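Local structure of cellulose binding domain-containing protein (Clostridium clariflavum, 4B96) at residues Asn32-Leu37 with Ser94-Asp99; Ile53-Tyr58 with Gly105-Asp110. The protein probably binds cellulose through this family 3b carbohydrate-binding module, a calcium-containing beta-sandwich that forms one part of a longer membrane-associated biomass-sensing protein. One frame throughout, in Å; residues are numbered along the deposited sequence.

Interaction 1 (Asn32-Leu37 with Ser94-Asp99)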
loop_
_atom_site.group_PDB
_atom_site.type_symbol
_atom_site.label_atom_id
_atom_site.label_comp_id
_atom_site.label_asym_id
_atom_site.label_seq_id
_atom_site.Cartn_x
_atom_site.Cartn_y
_atom_site.Cartn_z
ATOM N N ASN A 32 2.871 -19.555 -1.716
ATOM C CA ASN A 32 3.113 -20.991 -1.629
ATOM C C ASN A 32 4.455 -21.392 -1.046
ATOM O O ASN A 32 4.793 -22.579 -1.064
ATOM C CB ASN A 32 2.952 -21.644 -2.985
ATOM C CG ASN A 32 1.634 -21.289 -3.621
ATOM O OD1 ASN A 32 0.574 -21.349 -2.971
ATOM N ND2 ASN A 32 1.685 -20.840 -4.872
ATOM N N SER A 33 5.224 -20.440 -0.518
ATOM C CA SER A 33 6.493 -20.851 0.119
ATOM C C SER A 33 6.593 -20.228 1.500
ATOM O O SER A 33 5.791 -19.367 1.815
ATOM C CB SER A 33 7.677 -20.441 -0.727
ATOM O OG SER A 33 7.658 -19.045 -0.838
ATOM N N TYR A 34 7.534 -20.704 2.324
ATOM C CA TYR A 34 7.694 -20.162 3.658
ATOM C C TYR A 34 8.225 -18.713 3.543
ATOM O O TYR A 34 8.941 -18.352 2.594
ATOM C CB TYR A 34 8.585 -21.092 4.529
ATOM C CG TYR A 34 7.906 -22.377 5.048
ATOM C CD1 TYR A 34 7.654 -23.460 4.201
ATOM C CD2 TYR A 34 7.541 -22.500 6.412
ATOM C CE1 TYR A 34 7.050 -24.648 4.679
ATOM C CE2 TYR A 34 6.938 -23.685 6.898
ATOM C CZ TYR A 34 6.675 -24.721 6.036
ATOM O OH TYR A 34 6.080 -25.862 6.551
ATOM N N ILE A 35 7.801 -17.866 4.470
ATOM C CA ILE A 35 8.362 -16.514 4.562
ATOM C C ILE A 35 9.375 -16.428 5.700
ATOM O O ILE A 35 9.042 -16.699 6.860
ATOM C CB ILE A 35 7.268 -15.477 4.791
ATOM C CG1 ILE A 35 6.461 -15.345 3.498
ATOM C CG2 ILE A 35 7.897 -14.076 5.155
ATOM C CD1 ILE A 35 5.204 -14.496 3.663
ATOM N N ASP A 36 10.611 -16.065 5.352
ATOM C CA ASP A 36 11.667 -15.950 6.359
ATOM C C ASP A 36 11.589 -14.602 7.080
ATOM O O ASP A 36 11.954 -13.565 6.504
ATOM C CB ASP A 36 13.014 -16.078 5.662
ATOM C CG ASP A 36 14.175 -16.161 6.647
ATOM O OD1 ASP A 36 13.958 -15.993 7.878
ATOM O OD2 ASP A 36 15.312 -16.384 6.171
ATOM N N LEU A 37 11.103 -14.595 8.327
ATOM C CA LEU A 37 10.934 -13.340 9.057
ATOM C C LEU A 37 12.273 -12.648 9.398
ATOM O O LEU A 37 12.297 -11.493 9.815
ATOM C CB LEU A 37 10.124 -13.579 10.339
ATOM C CG LEU A 37 8.648 -13.872 10.060
ATOM C CD1 LEU A 37 7.930 -14.045 11.363
ATOM C CD2 LEU A 37 8.050 -12.702 9.314
ATOM N N SER A 94 9.514 -18.411 10.774
ATOM C CA SER A 94 9.297 -18.748 9.383
ATOM C C SER A 94 7.789 -18.952 9.211
ATOM O O SER A 94 7.209 -19.806 9.884
ATOM C CB SER A 94 10.078 -20.034 9.086
ATOM O OG SER A 94 9.937 -20.389 7.726
ATOM N N ILE A 95 7.118 -18.159 8.363
ATOM C CA ILE A 95 5.671 -18.335 8.269
ATOM C C ILE A 95 5.322 -19.354 7.210
ATOM O O ILE A 95 5.642 -19.151 6.062
ATOM C CB ILE A 95 4.916 -17.041 7.899
ATOM C CG1 ILE A 95 5.446 -15.843 8.700
ATOM C CG2 ILE A 95 3.386 -17.232 8.123
ATOM C CD1 ILE A 95 4.660 -14.502 8.400
ATOM N N PRO A 96 4.626 -20.441 7.600
ATOM C CA PRO A 96 4.207 -21.431 6.609
ATOM C C PRO A 96 3.174 -20.833 5.640
ATOM O O PRO A 96 2.338 -20.022 6.035
ATOM C CB PRO A 96 3.544 -22.527 7.458
ATOM C CG PRO A 96 4.183 -22.383 8.835
ATOM C CD PRO A 96 4.347 -20.863 8.984
ATOM N N PRO A 97 3.233 -21.257 4.384
ATOM C CA PRO A 97 2.198 -20.898 3.407
ATOM C C PRO A 97 0.785 -21.207 3.947
ATOM O O PRO A 97 0.552 -22.331 4.436
ATOM C CB PRO A 97 2.492 -21.802 2.208
ATOM C CG PRO A 97 3.712 -22.533 2.484
ATOM C CD PRO A 97 4.210 -22.232 3.873
ATOM N N GLY A 98 -0.125 -20.234 3.845
ATOM C CA GLY A 98 -1.482 -20.445 4.301
ATOM C C GLY A 98 -1.568 -20.184 5.810
ATOM O O GLY A 98 -2.616 -20.318 6.415
ATOM N N ASP A 99 -0.455 -19.852 6.450
ATOM C CA ASP A 99 -0.536 -19.565 7.876
ATOM C C ASP A 99 -0.238 -18.092 8.136
ATOM O O ASP A 99 -0.115 -17.290 7.190
ATOM C CB ASP A 99 0.455 -20.426 8.632
ATOM C CG ASP A 99 -0.029 -20.777 10.049
ATOM O OD1 ASP A 99 -0.859 -20.019 10.701
ATOM O OD2 ASP A 99 0.431 -21.865 10.504
#

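Interaction 2 (Ile53-Tyr58 with Gly105-Asp110)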
loop_
_atom_site.group_PDB
_atom_site.type_symbol
_atom_site.label_atom_id
_atom_site.label_comp_id
_atom_site.label_asym_id
_atom_site.label_seq_id
_atom_site.Cartn_x
_atom_site.Cartn_y
_atom_site.Cartn_z
ATOM N N ILE A 53 11.557 5.379 24.725
ATOM C CA ILE A 53 10.389 4.528 24.551
ATOM C C ILE A 53 10.767 3.050 24.853
ATOM O O ILE A 53 11.801 2.555 24.423
ATOM C CB ILE A 53 9.933 4.624 23.111
ATOM C CG1 ILE A 53 9.549 6.068 22.773
ATOM C CG2 ILE A 53 8.728 3.662 22.839
ATOM C CD1 ILE A 53 8.412 6.612 23.635
ATOM N N ASN A 54 9.956 2.358 25.636
ATOM C CA ASN A 54 10.210 0.974 25.965
ATOM C C ASN A 54 9.308 0.064 25.097
ATOM O O ASN A 54 8.216 0.459 24.693
ATOM C CB ASN A 54 9.983 0.753 27.458
ATOM C CG ASN A 54 11.024 1.483 28.304
ATOM O OD1 ASN A 54 12.153 1.691 27.855
ATOM N ND2 ASN A 54 10.647 1.900 29.491
ATOM N N PHE A 55 9.781 -1.132 24.801
ATOM C CA PHE A 55 9.120 -1.996 23.825
ATOM C C PHE A 55 8.827 -3.308 24.556
ATOM O O PHE A 55 9.702 -3.836 25.255
ATOM C CB PHE A 55 10.125 -2.244 22.697
ATOM C CG PHE A 55 9.692 -3.287 21.707
ATOM C CD1 PHE A 55 8.724 -2.978 20.791
ATOM C CD2 PHE A 55 10.328 -4.535 21.663
ATOM C CE1 PHE A 55 8.314 -3.910 19.838
ATOM C CE2 PHE A 55 9.962 -5.482 20.706
ATOM C CZ PHE A 55 8.941 -5.147 19.772
ATOM N N ALA A 56 7.608 -3.805 24.467
ATOM C CA ALA A 56 7.260 -5.063 25.178
ATOM C C ALA A 56 6.552 -5.959 24.172
ATOM O O ALA A 56 5.780 -5.456 23.382
ATOM C CB ALA A 56 6.370 -4.779 26.356
ATOM N N VAL A 57 6.897 -7.253 24.158
ATOM C CA VAL A 57 6.264 -8.222 23.273
ATOM C C VAL A 57 5.408 -9.119 24.152
ATOM O O VAL A 57 5.909 -9.741 25.110
ATOM C CB VAL A 57 7.318 -9.078 22.503
ATOM C CG1 VAL A 57 6.612 -10.097 21.616
ATOM C CG2 VAL A 57 8.197 -8.140 21.644
ATOM N N TYR A 58 4.100 -9.148 23.890
ATOM C CA TYR A 58 3.222 -9.968 24.742
ATOM C C TYR A 58 2.943 -11.373 24.150
ATOM O O TYR A 58 2.531 -12.260 24.867
ATOM C CB TYR A 58 1.866 -9.262 24.916
ATOM C CG TYR A 58 1.974 -7.935 25.605
ATOM C CD1 TYR A 58 2.907 -7.748 26.629
ATOM C CD2 TYR A 58 1.107 -6.871 25.267
ATOM C CE1 TYR A 58 2.999 -6.515 27.305
ATOM C CE2 TYR A 58 1.154 -5.662 25.939
ATOM C CZ TYR A 58 2.108 -5.474 26.931
ATOM O OH TYR A 58 2.199 -4.257 27.561
ATOM N N GLY A 105 2.075 -6.629 21.132
ATOM C CA GLY A 105 2.897 -5.980 22.146
ATOM C C GLY A 105 2.594 -4.507 22.199
ATOM O O GLY A 105 1.645 -4.034 21.574
ATOM N N ALA A 106 3.415 -3.789 22.959
ATOM C CA ALA A 106 3.158 -2.400 23.242
ATOM C C ALA A 106 4.455 -1.595 23.163
ATOM O O ALA A 106 5.578 -2.151 23.283
ATOM C CB ALA A 106 2.543 -2.284 24.678
ATOM N N ILE A 107 4.314 -0.277 23.008
ATOM C CA ILE A 107 5.384 0.624 23.451
ATOM C C ILE A 107 4.831 1.607 24.515
ATOM O O ILE A 107 3.637 1.937 24.495
ATOM C CB ILE A 107 5.955 1.462 22.269
ATOM C CG1 ILE A 107 4.832 2.200 21.526
ATOM C CG2 ILE A 107 6.800 0.571 21.359
ATOM C CD1 ILE A 107 5.341 3.183 20.430
ATOM N N THR A 108 5.691 2.052 25.422
ATOM C CA THR A 108 5.288 2.928 26.523
ATOM C C THR A 108 6.424 3.932 26.650
ATOM O O THR A 108 7.546 3.642 26.236
ATOM C CB THR A 108 5.176 2.092 27.847
ATOM O OG1 THR A 108 6.391 1.323 28.029
ATOM C CG2 THR A 108 3.993 1.100 27.758
ATOM N N ARG A 109 6.149 5.098 27.212
ATOM C CA ARG A 109 7.210 6.020 27.582
ATOM C C ARG A 109 7.828 5.482 28.863
ATOM O O ARG A 109 7.111 5.018 29.784
ATOM C CB ARG A 109 6.656 7.424 27.869
ATOM C CG ARG A 109 6.023 8.069 26.640
ATOM C CD ARG A 109 5.533 9.433 27.091
ATOM N NE ARG A 109 5.160 10.250 25.944
ATOM C CZ ARG A 109 4.840 11.546 26.061
ATOM N NH1 ARG A 109 4.807 12.118 27.275
ATOM N NH2 ARG A 109 4.545 12.276 24.965
ATOM N N ASP A 110 9.146 5.582 28.959
ATOM C CA ASP A 110 9.843 5.107 30.142
ATOM C C ASP A 110 9.362 5.812 31.401
ATOM O O ASP A 110 9.453 5.247 32.501
ATOM C CB ASP A 110 11.338 5.354 30.003
ATOM C CG ASP A 110 12.134 4.708 31.121
ATOM O OD1 ASP A 110 12.184 3.461 31.223
ATOM O OD2 ASP A 110 12.711 5.451 31.905
HETATM O O HOH W 1 7.753 1.915 30.368
HETATM O O HOH W 2 14.429 2.520 29.814
#

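Interaction 1 (Asn32-Leu37 with Ser94-Asp99)
A two-stranded antiparallel ribbon, 35-36 against 94-95, closes one end of the carbohydrate-binding module, and the Pro-Pro turn that follows packs against the ring of Y34. The register is fixed by I35 and I95, a hydrogen-bonded pair with CA atoms 4.9 Å apart. I95 N donates to I35 O at 2.8 Å and I35 N returns a bond to I95 O, both donors lying in the carbonyl plane on a lone pair. Each oxygen also receives a CA-H contact, I95 O from Y34 and I35 O from S94. On one side D36 and S94 continue the strands as a non-hydrogen-bonded pair; on the other, side chains pack. Y34 CG stands anti to its carbonyl carbon (chi1 -76°), and the ring swings over the two prolines. P97 CD lies above one face, 3.8 Å from the ring centroid and 14° off the normal, a CH-pi contact. P96 CA lies over the same face, on the CD2 side, and its CG is 3.6 Å from Y34 CE2. S94 OG, anti to its backbone N, approaches Y34 CD2 obliquely at 3.5 Å. P97 also reaches across to the other segment, its CG 3.7 Å from N32 O. On the buried face I35 and I95 meet through their CB atoms, and the CD1 tip of I95 crosses L37 CD2 at 3.9 Å; I27 and A101 add to this apolar layer. A type II turn from P96 to D99 follows, with D99 N bonded to P96 O. N29 ND2 binds both S33 O and I95 O, gripping the latter alongside the backbone. Two backbone bonds join the segments and L37 with G93 continues the pairing, so paired polar atoms lie between a more exposed Tyr-Pro cluster and a buried aliphatic face.

Interaction 2 (Ile53-Tyr58 with Gly105-Asp110)
N54 opens the polar end of an antiparallel strand pair, 53-58 against 105-109. Its CB lies 3.7 Å from T108 OG1, its partner in a hydrogen-bonded pair. CG, anti to the carbonyl carbon (chi1 -67°), brings the amide within reach of the D110 carboxylate. ND2 donates to D110 OD1 at 2.8 Å with an N-H...O angle of 170°. The carboxylate accepts on its anti lone pair, in the amide plane, although the two flat groups stand 88° apart. A water accepts from ND2 and ties it to T108 OG1 and R109 O; a second water donates to both N54 OD1 and D110 OD1. The whole amide is thus held, which probably fixes its rotation. Along the backbone, N54-T108 and A56-A106 each form two bonds, the straightest being N54 N to T108 O and A56 N to A106 O.

On the other face I53 CG2 presses on I107 CB at 3.6 Å, while I107 CG2 meets the F55 ring at its edge. R109 forms a salt bridge with D48. G105 faces V57 with CA atoms 4.2 Å apart, where a CB would clash with A56 O. Strand 53-60 is an outermost strand of its sheet and 100-109 is flanked beyond by 20-29, while F55 and I107 reach L86 of strand 83-90 in the opposing sheet.

From the N terminus, the chain passes 32-37, strand 40-47 and 53-58 before either contact is made. Strands 69-75 and 83-90 follow; 94-99 then returns to 32-37, so interaction 1 closes a loop with 56 residues between its segments. Strand 100-109 follows directly and pairs with 53-58, so interaction 2 closes a second loop, of 46 residues. The two loops cross, because their segments alternate. Their centres lie 27 Å apart: interaction 1 pairs the segment after strand 20-29 with the one before strand 100-109 as a separate two-stranded ribbon, whereas interaction 2 joins neighbouring strands at one margin of a five-stranded sheet, its R109 side chain about 7 Å from the bound calcium.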